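Local coordinates for protein IclR family transcriptional regulator (Brucella abortus, PDB 5WHM) that represses transcription as an IclR-type regulator, probably binding DNA through a winged helix-turn-helix domain and sensing an effector through a GAF-like C-terminal domain, at residues T6-P10 with F173-H177; E31-F36 with I48-T52; L69-R73 with L83-I87; L111-A115 with D250-L255; Y205-I209 with R244-E248. All blocks are in the same frame, centred on the assembly; numbering follows the deposited sequence.

Two contacts lie in the DNA-binding domain and two in the C-terminal domain, while interaction 1 ties the N-terminal arm to the C-terminal domain. Interactions 2 and 3 touch: Leu33 and Phe36 of the first pack on Leu72 and Leu83 of the second. Interaction 3 is buried and held largely by backbone hydrogen bonds and a salt bridge; interaction 2 is apolar and partly buried. Interactions 4 and 5, centres 11 Å apart, share helix 244-265 and combine an apolar inner side with charged residues outside. Interaction 1 buries the least surface; like 2 and 5 it has no direct hydrogen bond between its segments. Interactions 1, 2 and 3 also meet the second subunit; 4 and 5 do not.

Interaction 1. Residues T6-P10 with F173-H177; sequences TMLTP and FILEH
This is a small, mostly apolar contact in which the N-terminal arm, residues 6-10, is laid against one flank of helix 168-181 in the C-terminal domain. Thr6 and Met7, a selenomethionine, have extended backbones (phi/psi near -60/134); Leu8 then turns to -91/-28 and Thr9 to -131/71. The closest CA pair, Leu8 and Ile174, is still 8.4 Å apart, so side chains bridge the gap. Leu8, in the mt rotamer, points at the helix and sets its CD1 between residues one turn apart. Leu8 CD1 lies 3.8 Å from the centroid of the His177 ring, 19° off its normal, a CH-pi contact; it is also 4.0 Å from Phe173 CE2 and 4.5 Å from Ile174 CG1. Phe173 and His177 are joined along the helix by the bond from His177 N to Phe173 O, 3.0 Å. Thr9 CG2 meets the edge of the imidazole, 3.2 Å from His177 NE2, while its OG1 is hydrogen-bonded to Glu12. Beyond the contact, Leu8 and Ile174 both touch Arg124 of strand 118-125, Met7 and Pro10 reach Arg68 and Leu69 of the second subunit, and Leu175 faces helices 157-165 and 186-203.

Interaction 2. Residues E31-F36 with I48-T52; sequences EVLRCF and IAHKT
Side chains from the end of helix 24-33 and the turn after it mesh with helix 45-52, the first helix of a helix-turn-helix motif whose second is 56-69. Residues 31-33 and 48-52 are helical; a type I turn spans Leu33 to Phe36. CA atoms come closest at Val32-Ile48, 6.6 Å, and Glu31-Thr52, 6.9 Å. The main bump is Cys35: with chi1 at -74° its SG enters a hollow 3.5 Å from Thr52 CG2, 3.8 Å from Lys51 CD and 4.3 Å from Ile48 CG2. In return Ile48 (mt) wedges between Val32 and Phe36, its CG2 3.8 Å from Val32 CG2 and its CD1 4.1 Å from Phe36 CZ. Val32 and Ile48 also reach helix 56-69 (Leu62, Leu66, Val59), completing the domain's three-helix core. Thr52 takes the p rotamer, which hydrogen-bonds OG1 to Ile48 O (2.7 Å) and leaves CG2 4.0 Å from Glu31 O. By Lys51, a water donates to Cys35 O (2.8 Å) and weakly accepts from Lys51 NZ (3.2 Å); Lys51 is salt-bridged to Glu40, Glu31 to Arg126. No direct hydrogen bond joins the segments, so the fit rests on van der Waals packing of apolar groups; the charged ends pair elsewhere.

Interaction 3. Residues L69-R73 with L83-I87; sequences LGYLR and LDIGI. With EDO (1,2-ethanediol), chain I.
The contact lies at the base of the two-stranded wing of a winged helix-turn-helix domain. Leu72 and Leu83 form an antiparallel non-hydrogen-bonded pair, CA atoms 4.5 Å apart; their side chains diverge, yet Leu72 CD2 and Leu83 CD2 meet at 3.9 Å. Tyr71, the most covered residue, accepts at O from Asp84 N (2.9 Å). Its CB touches Ile87 CD1 at 3.9 Å, its ring edge lies against Gly86, with CE1 3.4 Å from Gly86 O, and its OH is hydrogen-bonded to Arg34 of the second subunit. Asp84 OD1 accepts from Ile85 N (2.7 Å) and forms a salt bridge with NH1 of Arg73 (ptt), 3.1 Å. Gly70, at phi 94°, closes helix 56-69 in a Schellman motif and receives Gly86 N at its O, 3.1 Å; a CB on Gly86 would strike that oxygen. One water donates to Leu72 O (2.6 Å) and Asp84 OD2 (2.8 Å), and an ethanediol, probably from the crystallisation liquor, sits with C1 3.2 Å from Asp84 OD2.

Interaction 4. Residues L111-A115 with D250-L255; sequences LADYA and DIGPRL
Helices 101-115 and 244-265 run nearly antiparallel, the short-segment axes at 168° and 11.4 Å apart at closest approach. The nearest CA pairs are Ala115-Ile251, 7.2 Å, and Leu111-Leu255, 7.6 Å; helix 250-255 is kinked at Pro253, whose nitrogen has no hydrogen to give. Tyr114 adopts a t rotamer (chi1 169°) and reaches across the groove, its OH making a very short hydrogen bond, 2.4 Å, to Asp250 OD2. Arg254 bends at chi3 (105°, between wells) so that its guanidinium lies flat on the Tyr114 ring: planes at 8°, CZ 3.3 Å from the ring centroid, a cation-pi stack. Asp250, with chi1 t (-174°), ties the group together, since its OD1 accepts a 3.0 Å hydrogen bond, part of a salt bridge, from Arg254 NH1. On the sheet side of this polar cluster, Ile251 (mm) brings CD1 to 3.7 Å from Ala115 CB and 3.8 Å from Tyr114 CE2. Leu111 and Leu255 share the tp rotamer and meet CD2 to CD1 at 3.8 Å. Leu111, Ala115, Ile251 and Leu255 pack on Val119, Val219, Val221, Phe233 and Cys235 of the central sheet, putting two antiparallel helices on one face, as in the GAF-like fold of IclR C-terminal domains.

Interaction 5. Residues Y205-I209 with R244-E248; sequences YCLSI and REKLE
The first turn of helix 244-265 packs against strand 206-209, the short segments almost antiparallel at 165° with axes 10.1 Å apart. CA atoms are nearest at Ile209-Arg244, 6.7 Å, and Leu207-Leu247, 8.0 Å. The strand turns alternate side chains, Leu207 and Ile209, toward the helix, and Tyr205 just before it does the same. Along the helix, Arg244 comes first: its side chain, t at chi1 and chi2 and m at chi3, folds back over the strand, with a guanidinium face against Ile209 CG1 (3.6 Å from NH2) and NH1 3.4 Å from Leu207 CD1. Leu247 (mt) makes the apolar centre, its CD1 3.8 Å from Ile209 CD1 and its CB 4.0 Å from Leu207 CD2. Glu248 follows, its N bonded to Arg244 O at 2.8 Å and its OE2 in a 2.9 Å salt bridge with Arg244 NH1, which closes over Leu207. Tyr205, at chi1 55°, brings OH to 3.4 Å from Glu248 CB, and a water sits 2.8 Å from both Tyr205 OH and Glu248 O. Helix 244-265 lies across one face of the antiparallel sheet, here over its outermost strand 206-209, consistent with the GAF-like alpha/beta domain of the family.

Interaction 1. Residues T6-P10 with F173-H177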
# COMPACT_ATOMS: atom_id res chain seq x y z
N THR C 6 -1.21 -11.51 17.65
CA THR C 6 -2.05 -11.24 16.49
C THR C 6 -2.66 -12.54 15.97
O THR C 6 -1.98 -13.56 15.86
CB THR C 6 -1.24 -10.54 15.39
OG1 THR C 6 -0.59 -9.40 15.95
CG2 THR C 6 -2.13 -10.08 14.23
N MSE C 7 -3.96 -12.51 15.70
CA MSE C 7 -4.64 -13.72 15.23
C MSE C 7 -4.17 -14.19 13.85
O MSE C 7 -4.10 -13.40 12.89
CB MSE C 7 -6.16 -13.50 15.18
CG MSE C 7 -6.75 -12.85 16.41
SE MSE C 7 -8.68 -12.63 16.13
CE MSE C 7 -9.15 -14.49 16.43
N LEU C 8 -3.90 -15.48 13.75
CA LEU C 8 -3.59 -16.14 12.48
C LEU C 8 -4.83 -16.68 11.79
O LEU C 8 -4.84 -16.81 10.56
CB LEU C 8 -2.62 -17.30 12.71
CG LEU C 8 -1.31 -16.97 13.42
CD1 LEU C 8 -0.48 -18.22 13.63
CD2 LEU C 8 -0.52 -15.94 12.65
N THR C 9 -5.86 -17.04 12.56
CA THR C 9 -7.09 -17.63 12.03
C THR C 9 -8.30 -16.90 12.60
O THR C 9 -9.05 -17.46 13.43
CB THR C 9 -7.16 -19.12 12.36
OG1 THR C 9 -7.12 -19.27 13.78
CG2 THR C 9 -5.99 -19.86 11.74
N PRO C 10 -8.53 -15.65 12.19
CA PRO C 10 -9.59 -14.85 12.82
C PRO C 10 -11.01 -15.35 12.55
O PRO C 10 -11.94 -14.89 13.21
CB PRO C 10 -9.38 -13.45 12.23
CG PRO C 10 -8.67 -13.68 10.96
CD PRO C 10 -7.83 -14.90 11.13
N PHE C 173 3.86 -21.39 19.00
CA PHE C 173 2.50 -21.23 18.48
C PHE C 173 2.49 -21.05 16.96
O PHE C 173 1.70 -21.70 16.26
CB PHE C 173 1.82 -20.03 19.15
CG PHE C 173 0.44 -19.77 18.65
CD1 PHE C 173 -0.54 -20.75 18.78
CD2 PHE C 173 0.11 -18.56 18.06
CE1 PHE C 173 -1.83 -20.52 18.31
CE2 PHE C 173 -1.18 -18.33 17.60
CZ PHE C 173 -2.14 -19.32 17.73
N ILE C 174 3.34 -20.16 16.44
CA ILE C 174 3.42 -19.97 14.99
C ILE C 174 3.88 -21.26 14.32
O ILE C 174 3.31 -21.68 13.30
CB ILE C 174 4.37 -18.81 14.66
CG1 ILE C 174 3.73 -17.46 15.00
CG2 ILE C 174 4.79 -18.87 13.20
CD1 ILE C 174 4.72 -16.32 14.95
N LEU C 175 4.91 -21.90 14.87
CA LEU C 175 5.45 -23.13 14.28
C LEU C 175 4.44 -24.28 14.35
O LEU C 175 4.28 -25.03 13.38
CB LEU C 175 6.75 -23.54 14.97
CG LEU C 175 7.94 -22.60 14.80
CD1 LEU C 175 9.19 -23.30 15.28
CD2 LEU C 175 8.10 -22.14 13.36
N GLU C 176 3.76 -24.44 15.49
CA GLU C 176 2.67 -25.41 15.55
C GLU C 176 1.67 -25.14 14.44
O GLU C 176 1.18 -26.07 13.80
CB GLU C 176 2.00 -25.36 16.93
N HIS C 177 1.42 -23.86 14.16
CA HIS C 177 0.53 -23.47 13.07
C HIS C 177 1.11 -23.82 11.70
O HIS C 177 0.36 -24.15 10.78
CB HIS C 177 0.25 -21.97 13.17
CG HIS C 177 -1.13 -21.61 12.79
ND1 HIS C 177 -1.49 -21.29 11.50
CD2 HIS C 177 -2.27 -21.55 13.53
CE1 HIS C 177 -2.78 -21.03 11.46
NE2 HIS C 177 -3.28 -21.19 12.67

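Interaction 2. Residues E31-F36 with I48-T52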
# COMPACT_ATOMS: atom_id res chain seq x y z
N GLU C 31 -10.84 -10.51 5.86
CA GLU C 31 -10.44 -11.83 5.36
C GLU C 31 -10.76 -11.96 3.86
O GLU C 31 -9.98 -12.57 3.11
CB GLU C 31 -11.16 -12.89 6.17
CG GLU C 31 -10.42 -14.17 6.41
CD GLU C 31 -8.97 -13.99 6.92
OE1 GLU C 31 -8.71 -13.25 7.88
OE2 GLU C 31 -8.10 -14.64 6.34
N VAL C 32 -11.89 -11.42 3.41
CA VAL C 32 -12.18 -11.36 1.97
C VAL C 32 -11.10 -10.56 1.24
O VAL C 32 -10.57 -10.99 0.21
CB VAL C 32 -13.58 -10.76 1.72
CG1 VAL C 32 -13.75 -10.36 0.22
CG2 VAL C 32 -14.70 -11.75 2.16
N LEU C 33 -10.77 -9.37 1.74
CA LEU C 33 -9.74 -8.58 1.06
C LEU C 33 -8.39 -9.29 1.05
O LEU C 33 -7.63 -9.15 0.09
CB LEU C 33 -9.59 -7.21 1.72
CG LEU C 33 -10.77 -6.25 1.51
CD1 LEU C 33 -10.58 -5.02 2.41
CD2 LEU C 33 -10.87 -5.87 0.01
N ARG C 34 -8.10 -10.08 2.08
CA ARG C 34 -6.82 -10.82 2.10
C ARG C 34 -6.76 -11.95 1.07
O ARG C 34 -5.68 -12.51 0.87
CB ARG C 34 -6.55 -11.41 3.48
CG ARG C 34 -6.17 -10.41 4.56
CD ARG C 34 -5.68 -11.18 5.80
NE ARG C 34 -5.17 -10.31 6.86
CZ ARG C 34 -3.88 -10.09 7.11
NH1 ARG C 34 -3.52 -9.28 8.11
NH2 ARG C 34 -2.95 -10.70 6.38
N CYS C 35 -7.89 -12.32 0.46
CA CYS C 35 -7.88 -13.36 -0.57
C CYS C 35 -7.14 -12.91 -1.82
O CYS C 35 -6.69 -13.75 -2.59
CB CYS C 35 -9.30 -13.74 -0.97
SG CYS C 35 -10.13 -14.71 0.26
N PHE C 36 -7.08 -11.60 -2.05
CA PHE C 36 -6.43 -11.03 -3.22
C PHE C 36 -4.94 -10.88 -2.93
O PHE C 36 -4.55 -10.38 -1.87
CB PHE C 36 -7.06 -9.68 -3.59
CG PHE C 36 -8.52 -9.79 -3.99
CD1 PHE C 36 -9.50 -9.82 -3.02
CD2 PHE C 36 -8.89 -9.89 -5.33
CE1 PHE C 36 -10.86 -9.94 -3.37
CE2 PHE C 36 -10.24 -9.98 -5.69
CZ PHE C 36 -11.22 -10.01 -4.72
N ILE C 48 -13.97 -16.94 -3.38
CA ILE C 48 -13.77 -16.31 -2.08
C ILE C 48 -14.42 -17.13 -0.98
O ILE C 48 -13.86 -17.27 0.12
CB ILE C 48 -14.27 -14.85 -2.11
CG1 ILE C 48 -13.39 -14.02 -3.07
CG2 ILE C 48 -14.25 -14.23 -0.71
CD1 ILE C 48 -13.98 -12.67 -3.41
N ALA C 49 -15.59 -17.73 -1.24
CA ALA C 49 -16.21 -18.62 -0.26
C ALA C 49 -15.33 -19.83 0.01
O ALA C 49 -15.21 -20.28 1.15
CB ALA C 49 -17.59 -19.10 -0.73
N HIS C 50 -14.74 -20.39 -1.05
CA HIS C 50 -13.89 -21.56 -0.85
C HIS C 50 -12.66 -21.20 -0.03
O HIS C 50 -12.31 -21.91 0.91
CB HIS C 50 -13.50 -22.17 -2.19
CG HIS C 50 -12.56 -23.34 -2.05
ND1 HIS C 50 -11.19 -23.18 -1.94
CD2 HIS C 50 -12.79 -24.67 -1.97
CE1 HIS C 50 -10.62 -24.37 -1.81
NE2 HIS C 50 -11.57 -25.29 -1.83
N LYS C 51 -12.02 -20.06 -0.35
CA LYS C 51 -10.80 -19.66 0.36
C LYS C 51 -11.07 -19.33 1.82
O LYS C 51 -10.22 -19.59 2.69
CB LYS C 51 -10.18 -18.43 -0.31
CG LYS C 51 -9.49 -18.69 -1.64
CD LYS C 51 -8.93 -17.32 -2.17
CE LYS C 51 -8.26 -17.46 -3.52
NZ LYS C 51 -7.22 -18.47 -3.46
N THR C 52 -12.18 -18.67 2.11
CA THR C 52 -12.45 -18.19 3.46
C THR C 52 -13.23 -19.18 4.30
O THR C 52 -13.23 -19.05 5.53
CB THR C 52 -13.24 -16.89 3.43
OG1 THR C 52 -14.49 -17.11 2.74
CG2 THR C 52 -12.41 -15.71 2.78
O HOH W 1 -5.57 -16.18 -1.90

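Interaction 3. Residues L69-R73 with L83-I87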
# COMPACT_ATOMS: atom_id res chain seq x y z
N LEU C 69 -18.11 0.77 -1.57
CA LEU C 69 -17.20 1.63 -0.85
C LEU C 69 -15.98 2.02 -1.67
O LEU C 69 -15.30 2.97 -1.29
CB LEU C 69 -16.73 0.93 0.45
CG LEU C 69 -17.75 0.73 1.59
CD1 LEU C 69 -17.17 -0.25 2.67
CD2 LEU C 69 -18.08 2.07 2.18
N GLY C 70 -15.68 1.32 -2.76
CA GLY C 70 -14.51 1.61 -3.57
C GLY C 70 -13.28 0.79 -3.24
O GLY C 70 -12.20 1.13 -3.74
N TYR C 71 -13.39 -0.25 -2.39
CA TYR C 71 -12.24 -1.13 -2.11
C TYR C 71 -12.14 -2.30 -3.07
O TYR C 71 -11.05 -2.89 -3.22
CB TYR C 71 -12.32 -1.71 -0.69
CG TYR C 71 -12.37 -0.62 0.34
CD1 TYR C 71 -11.27 0.23 0.54
CD2 TYR C 71 -13.52 -0.43 1.13
CE1 TYR C 71 -11.32 1.27 1.46
CE2 TYR C 71 -13.57 0.61 2.06
CZ TYR C 71 -12.46 1.44 2.21
OH TYR C 71 -12.49 2.46 3.14
N LEU C 72 -13.26 -2.73 -3.65
CA LEU C 72 -13.23 -3.68 -4.75
C LEU C 72 -13.85 -3.01 -5.96
O LEU C 72 -14.68 -2.11 -5.83
CB LEU C 72 -14.03 -4.96 -4.44
CG LEU C 72 -13.47 -5.89 -3.36
CD1 LEU C 72 -14.46 -7.07 -3.26
CD2 LEU C 72 -12.06 -6.41 -3.76
N ARG C 73 -13.50 -3.50 -7.15
CA ARG C 73 -14.25 -3.15 -8.34
C ARG C 73 -14.77 -4.45 -8.95
O ARG C 73 -14.23 -5.52 -8.68
CB ARG C 73 -13.42 -2.35 -9.36
CG ARG C 73 -12.10 -2.99 -9.76
CD ARG C 73 -11.38 -2.09 -10.78
NE ARG C 73 -10.14 -2.68 -11.24
CZ ARG C 73 -8.92 -2.31 -10.83
NH1 ARG C 73 -8.77 -1.31 -9.97
NH2 ARG C 73 -7.85 -2.93 -11.31
N LEU C 83 -9.15 -5.82 -6.39
CA LEU C 83 -8.90 -4.72 -5.45
C LEU C 83 -8.96 -3.39 -6.21
O LEU C 83 -8.50 -3.30 -7.36
CB LEU C 83 -7.51 -4.85 -4.79
CG LEU C 83 -7.36 -6.08 -3.86
CD1 LEU C 83 -5.90 -6.19 -3.40
CD2 LEU C 83 -8.31 -5.97 -2.67
N ASP C 84 -9.45 -2.35 -5.54
CA ASP C 84 -9.54 -1.05 -6.20
C ASP C 84 -8.82 0.03 -5.37
O ASP C 84 -8.31 -0.22 -4.27
CB ASP C 84 -11.01 -0.68 -6.46
CG ASP C 84 -11.19 0.33 -7.62
OD1 ASP C 84 -10.21 0.82 -8.23
OD2 ASP C 84 -12.37 0.63 -7.91
N ILE C 85 -8.82 1.24 -5.95
CA ILE C 85 -7.99 2.36 -5.50
C ILE C 85 -8.21 2.68 -4.04
O ILE C 85 -7.30 3.15 -3.35
CB ILE C 85 -8.29 3.63 -6.34
CG1 ILE C 85 -8.22 3.34 -7.84
CG2 ILE C 85 -7.35 4.79 -5.91
CD1 ILE C 85 -6.91 2.63 -8.27
N GLY C 86 -9.44 2.50 -3.55
CA GLY C 86 -9.68 2.85 -2.16
C GLY C 86 -8.83 2.07 -1.19
O GLY C 86 -8.61 2.53 -0.07
N ILE C 87 -8.28 0.93 -1.61
CA ILE C 87 -7.38 0.18 -0.72
C ILE C 87 -6.19 1.06 -0.30
O ILE C 87 -5.73 1.01 0.86
CB ILE C 87 -6.90 -1.12 -1.40
CG1 ILE C 87 -8.06 -2.11 -1.61
CG2 ILE C 87 -5.76 -1.82 -0.62
CD1 ILE C 87 -8.57 -2.76 -0.30
C1 EDO I . -11.99 3.34 -6.20
O1 EDO I . -12.32 4.20 -5.11
C2 EDO I . -12.67 3.82 -7.48
O2 EDO I . -14.08 3.94 -7.26
O HOH W 2 -14.93 0.32 -6.78

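Interaction 4. Residues L111-A115 with D250-L255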
# COMPACT_ATOMS: atom_id res chain seq x y z
N LEU C 111 25.80 -0.44 3.17
CA LEU C 111 26.00 -1.88 3.12
C LEU C 111 25.69 -2.44 1.74
O LEU C 111 26.45 -3.26 1.20
CB LEU C 111 25.15 -2.58 4.17
CG LEU C 111 25.29 -4.11 4.15
CD1 LEU C 111 26.77 -4.56 4.31
CD2 LEU C 111 24.41 -4.76 5.18
N ALA C 112 24.57 -2.00 1.14
CA ALA C 112 24.21 -2.43 -0.21
C ALA C 112 25.31 -2.07 -1.22
O ALA C 112 25.63 -2.88 -2.09
CB ALA C 112 22.86 -1.82 -0.63
N ASP C 113 25.88 -0.86 -1.12
CA ASP C 113 26.95 -0.47 -2.03
C ASP C 113 28.18 -1.35 -1.83
O ASP C 113 28.77 -1.83 -2.80
CB ASP C 113 27.34 1.00 -1.83
CG ASP C 113 26.27 1.99 -2.31
OD1 ASP C 113 25.28 1.60 -3.00
OD2 ASP C 113 26.42 3.19 -1.97
N TYR C 114 28.57 -1.57 -0.57
CA TYR C 114 29.71 -2.43 -0.28
C TYR C 114 29.49 -3.85 -0.78
O TYR C 114 30.39 -4.46 -1.36
CB TYR C 114 30.00 -2.46 1.21
CG TYR C 114 31.00 -3.55 1.53
CD1 TYR C 114 32.34 -3.40 1.20
CD2 TYR C 114 30.58 -4.75 2.10
CE1 TYR C 114 33.26 -4.41 1.47
CE2 TYR C 114 31.50 -5.78 2.36
CZ TYR C 114 32.83 -5.59 2.05
OH TYR C 114 33.73 -6.58 2.31
N ALA C 115 28.29 -4.39 -0.56
CA ALA C 115 28.04 -5.80 -0.86
C ALA C 115 27.61 -6.03 -2.29
O ALA C 115 27.49 -7.19 -2.71
CB ALA C 115 26.97 -6.36 0.08
N ASP C 250 31.77 -11.93 6.45
CA ASP C 250 31.87 -10.53 6.02
C ASP C 250 30.51 -9.85 6.13
O ASP C 250 30.32 -8.95 6.96
CB ASP C 250 32.43 -10.47 4.58
CG ASP C 250 32.72 -9.02 4.10
OD1 ASP C 250 32.73 -8.10 4.94
OD2 ASP C 250 32.96 -8.82 2.89
N ILE C 251 29.53 -10.27 5.33
CA ILE C 251 28.27 -9.52 5.28
C ILE C 251 27.50 -9.64 6.60
O ILE C 251 26.96 -8.65 7.12
CB ILE C 251 27.41 -9.97 4.09
CG1 ILE C 251 28.16 -9.77 2.76
CG2 ILE C 251 26.07 -9.16 4.03
CD1 ILE C 251 28.79 -8.41 2.61
N GLY C 252 27.41 -10.86 7.13
CA GLY C 252 26.67 -11.08 8.36
C GLY C 252 27.14 -10.19 9.50
O GLY C 252 26.34 -9.45 10.10
N PRO C 253 28.45 -10.26 9.84
CA PRO C 253 29.00 -9.33 10.85
C PRO C 253 28.76 -7.85 10.53
O PRO C 253 28.37 -7.09 11.43
CB PRO C 253 30.50 -9.69 10.86
CG PRO C 253 30.49 -11.16 10.57
CD PRO C 253 29.41 -11.35 9.53
N ARG C 254 28.95 -7.43 9.28
CA ARG C 254 28.62 -6.05 8.93
C ARG C 254 27.14 -5.75 9.13
O ARG C 254 26.77 -4.63 9.52
CB ARG C 254 29.00 -5.76 7.48
CG ARG C 254 30.47 -5.78 7.23
CD ARG C 254 30.72 -5.79 5.75
NE ARG C 254 31.17 -4.48 5.31
CZ ARG C 254 32.44 -4.20 5.04
NH1 ARG C 254 33.37 -5.13 5.14
NH2 ARG C 254 32.76 -2.98 4.65
N LEU C 255 26.27 -6.71 8.86
CA LEU C 255 24.84 -6.45 9.02
C LEU C 255 24.50 -6.30 10.50
O LEU C 255 23.67 -5.47 10.88
CB LEU C 255 24.02 -7.56 8.36
CG LEU C 255 22.49 -7.49 8.37
CD1 LEU C 255 21.95 -6.16 7.78
CD2 LEU C 255 21.93 -8.69 7.60

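Interaction 5. Residues Y205-I209 with R244-E248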
# COMPACT_ATOMS: atom_id res chain seq x y z
N TYR C 205 23.08 -13.96 13.49
CA TYR C 205 22.32 -13.78 12.27
C TYR C 205 21.64 -15.09 11.91
O TYR C 205 21.93 -16.15 12.50
CB TYR C 205 23.23 -13.31 11.12
CG TYR C 205 24.40 -14.26 10.89
CD1 TYR C 205 24.22 -15.50 10.30
CD2 TYR C 205 25.68 -13.90 11.27
CE1 TYR C 205 25.34 -16.41 10.13
CE2 TYR C 205 26.78 -14.76 11.08
CZ TYR C 205 26.59 -16.00 10.50
OH TYR C 205 27.67 -16.84 10.32
N CYS C 206 20.78 -15.02 10.89
CA CYS C 206 20.20 -16.19 10.25
C CYS C 206 20.52 -16.16 8.77
O CYS C 206 20.46 -15.11 8.14
CB CYS C 206 18.65 -16.23 10.42
SG CYS C 206 18.15 -16.68 12.10
N LEU C 207 20.82 -17.32 8.20
CA LEU C 207 21.05 -17.47 6.77
C LEU C 207 19.88 -18.15 6.08
O LEU C 207 19.12 -18.93 6.69
CB LEU C 207 22.30 -18.32 6.49
CG LEU C 207 23.60 -17.89 7.15
CD1 LEU C 207 24.75 -18.94 7.03
CD2 LEU C 207 24.01 -16.58 6.51
N SER C 208 19.77 -17.90 4.78
CA SER C 208 19.01 -18.76 3.88
C SER C 208 19.88 -18.97 2.64
O SER C 208 19.90 -18.13 1.75
CB SER C 208 17.66 -18.16 3.49
OG SER C 208 17.01 -19.06 2.60
N ILE C 209 20.61 -20.08 2.62
CA ILE C 209 21.49 -20.42 1.49
C ILE C 209 20.65 -21.23 0.50
O ILE C 209 20.60 -22.47 0.56
CB ILE C 209 22.74 -21.17 1.94
CG1 ILE C 209 23.49 -20.37 3.00
CG2 ILE C 209 23.63 -21.49 0.74
CD1 ILE C 209 23.83 -18.96 2.55
N ARG C 244 28.12 -18.67 0.94
CA ARG C 244 27.98 -18.82 2.39
C ARG C 244 29.15 -18.18 3.14
O ARG C 244 28.94 -17.43 4.10
CB ARG C 244 27.87 -20.31 2.73
CG ARG C 244 28.17 -20.65 4.19
CD ARG C 244 28.06 -22.15 4.46
NE ARG C 244 26.70 -22.67 4.29
CZ ARG C 244 25.75 -22.63 5.23
NH1 ARG C 244 25.99 -22.08 6.41
NH2 ARG C 244 24.55 -23.15 4.98
N GLU C 245 30.37 -18.43 2.68
CA GLU C 245 31.56 -17.91 3.37
C GLU C 245 31.57 -16.38 3.41
O GLU C 245 31.90 -15.78 4.45
CB GLU C 245 32.82 -18.45 2.70
CG GLU C 245 34.07 -17.73 3.17
CD GLU C 245 35.34 -18.45 2.74
OE1 GLU C 245 35.23 -19.46 2.01
OE2 GLU C 245 36.44 -17.98 3.12
N LYS C 246 31.23 -15.72 2.31
CA LYS C 246 31.12 -14.26 2.33
C LYS C 246 30.04 -13.79 3.31
O LYS C 246 30.22 -12.79 4.02
CB LYS C 246 30.84 -13.74 0.93
CG LYS C 246 30.98 -12.23 0.78
CD LYS C 246 30.92 -11.82 -0.69
CE LYS C 246 31.57 -10.45 -0.93
NZ LYS C 246 32.94 -10.35 -0.35
N LEU C 247 28.90 -14.48 3.36
CA LEU C 247 27.85 -14.05 4.28
C LEU C 247 28.26 -14.27 5.74
O LEU C 247 27.99 -13.42 6.59
CB LEU C 247 26.54 -14.77 3.96
CG LEU C 247 25.94 -14.41 2.59
CD1 LEU C 247 24.72 -15.24 2.27
CD2 LEU C 247 25.61 -12.92 2.47
N GLU C 248 28.91 -15.41 6.04
CA GLU C 248 29.24 -15.73 7.43
C GLU C 248 30.40 -14.87 7.95
O GLU C 248 30.41 -14.49 9.13
CB GLU C 248 29.63 -17.22 7.55
CG GLU C 248 28.48 -18.19 7.21
CD GLU C 248 28.87 -19.67 7.38
OE1 GLU C 248 30.06 -20.03 7.16
OE2 GLU C 248 27.98 -20.46 7.75
O HOH W 3 30.05 -16.03 11.44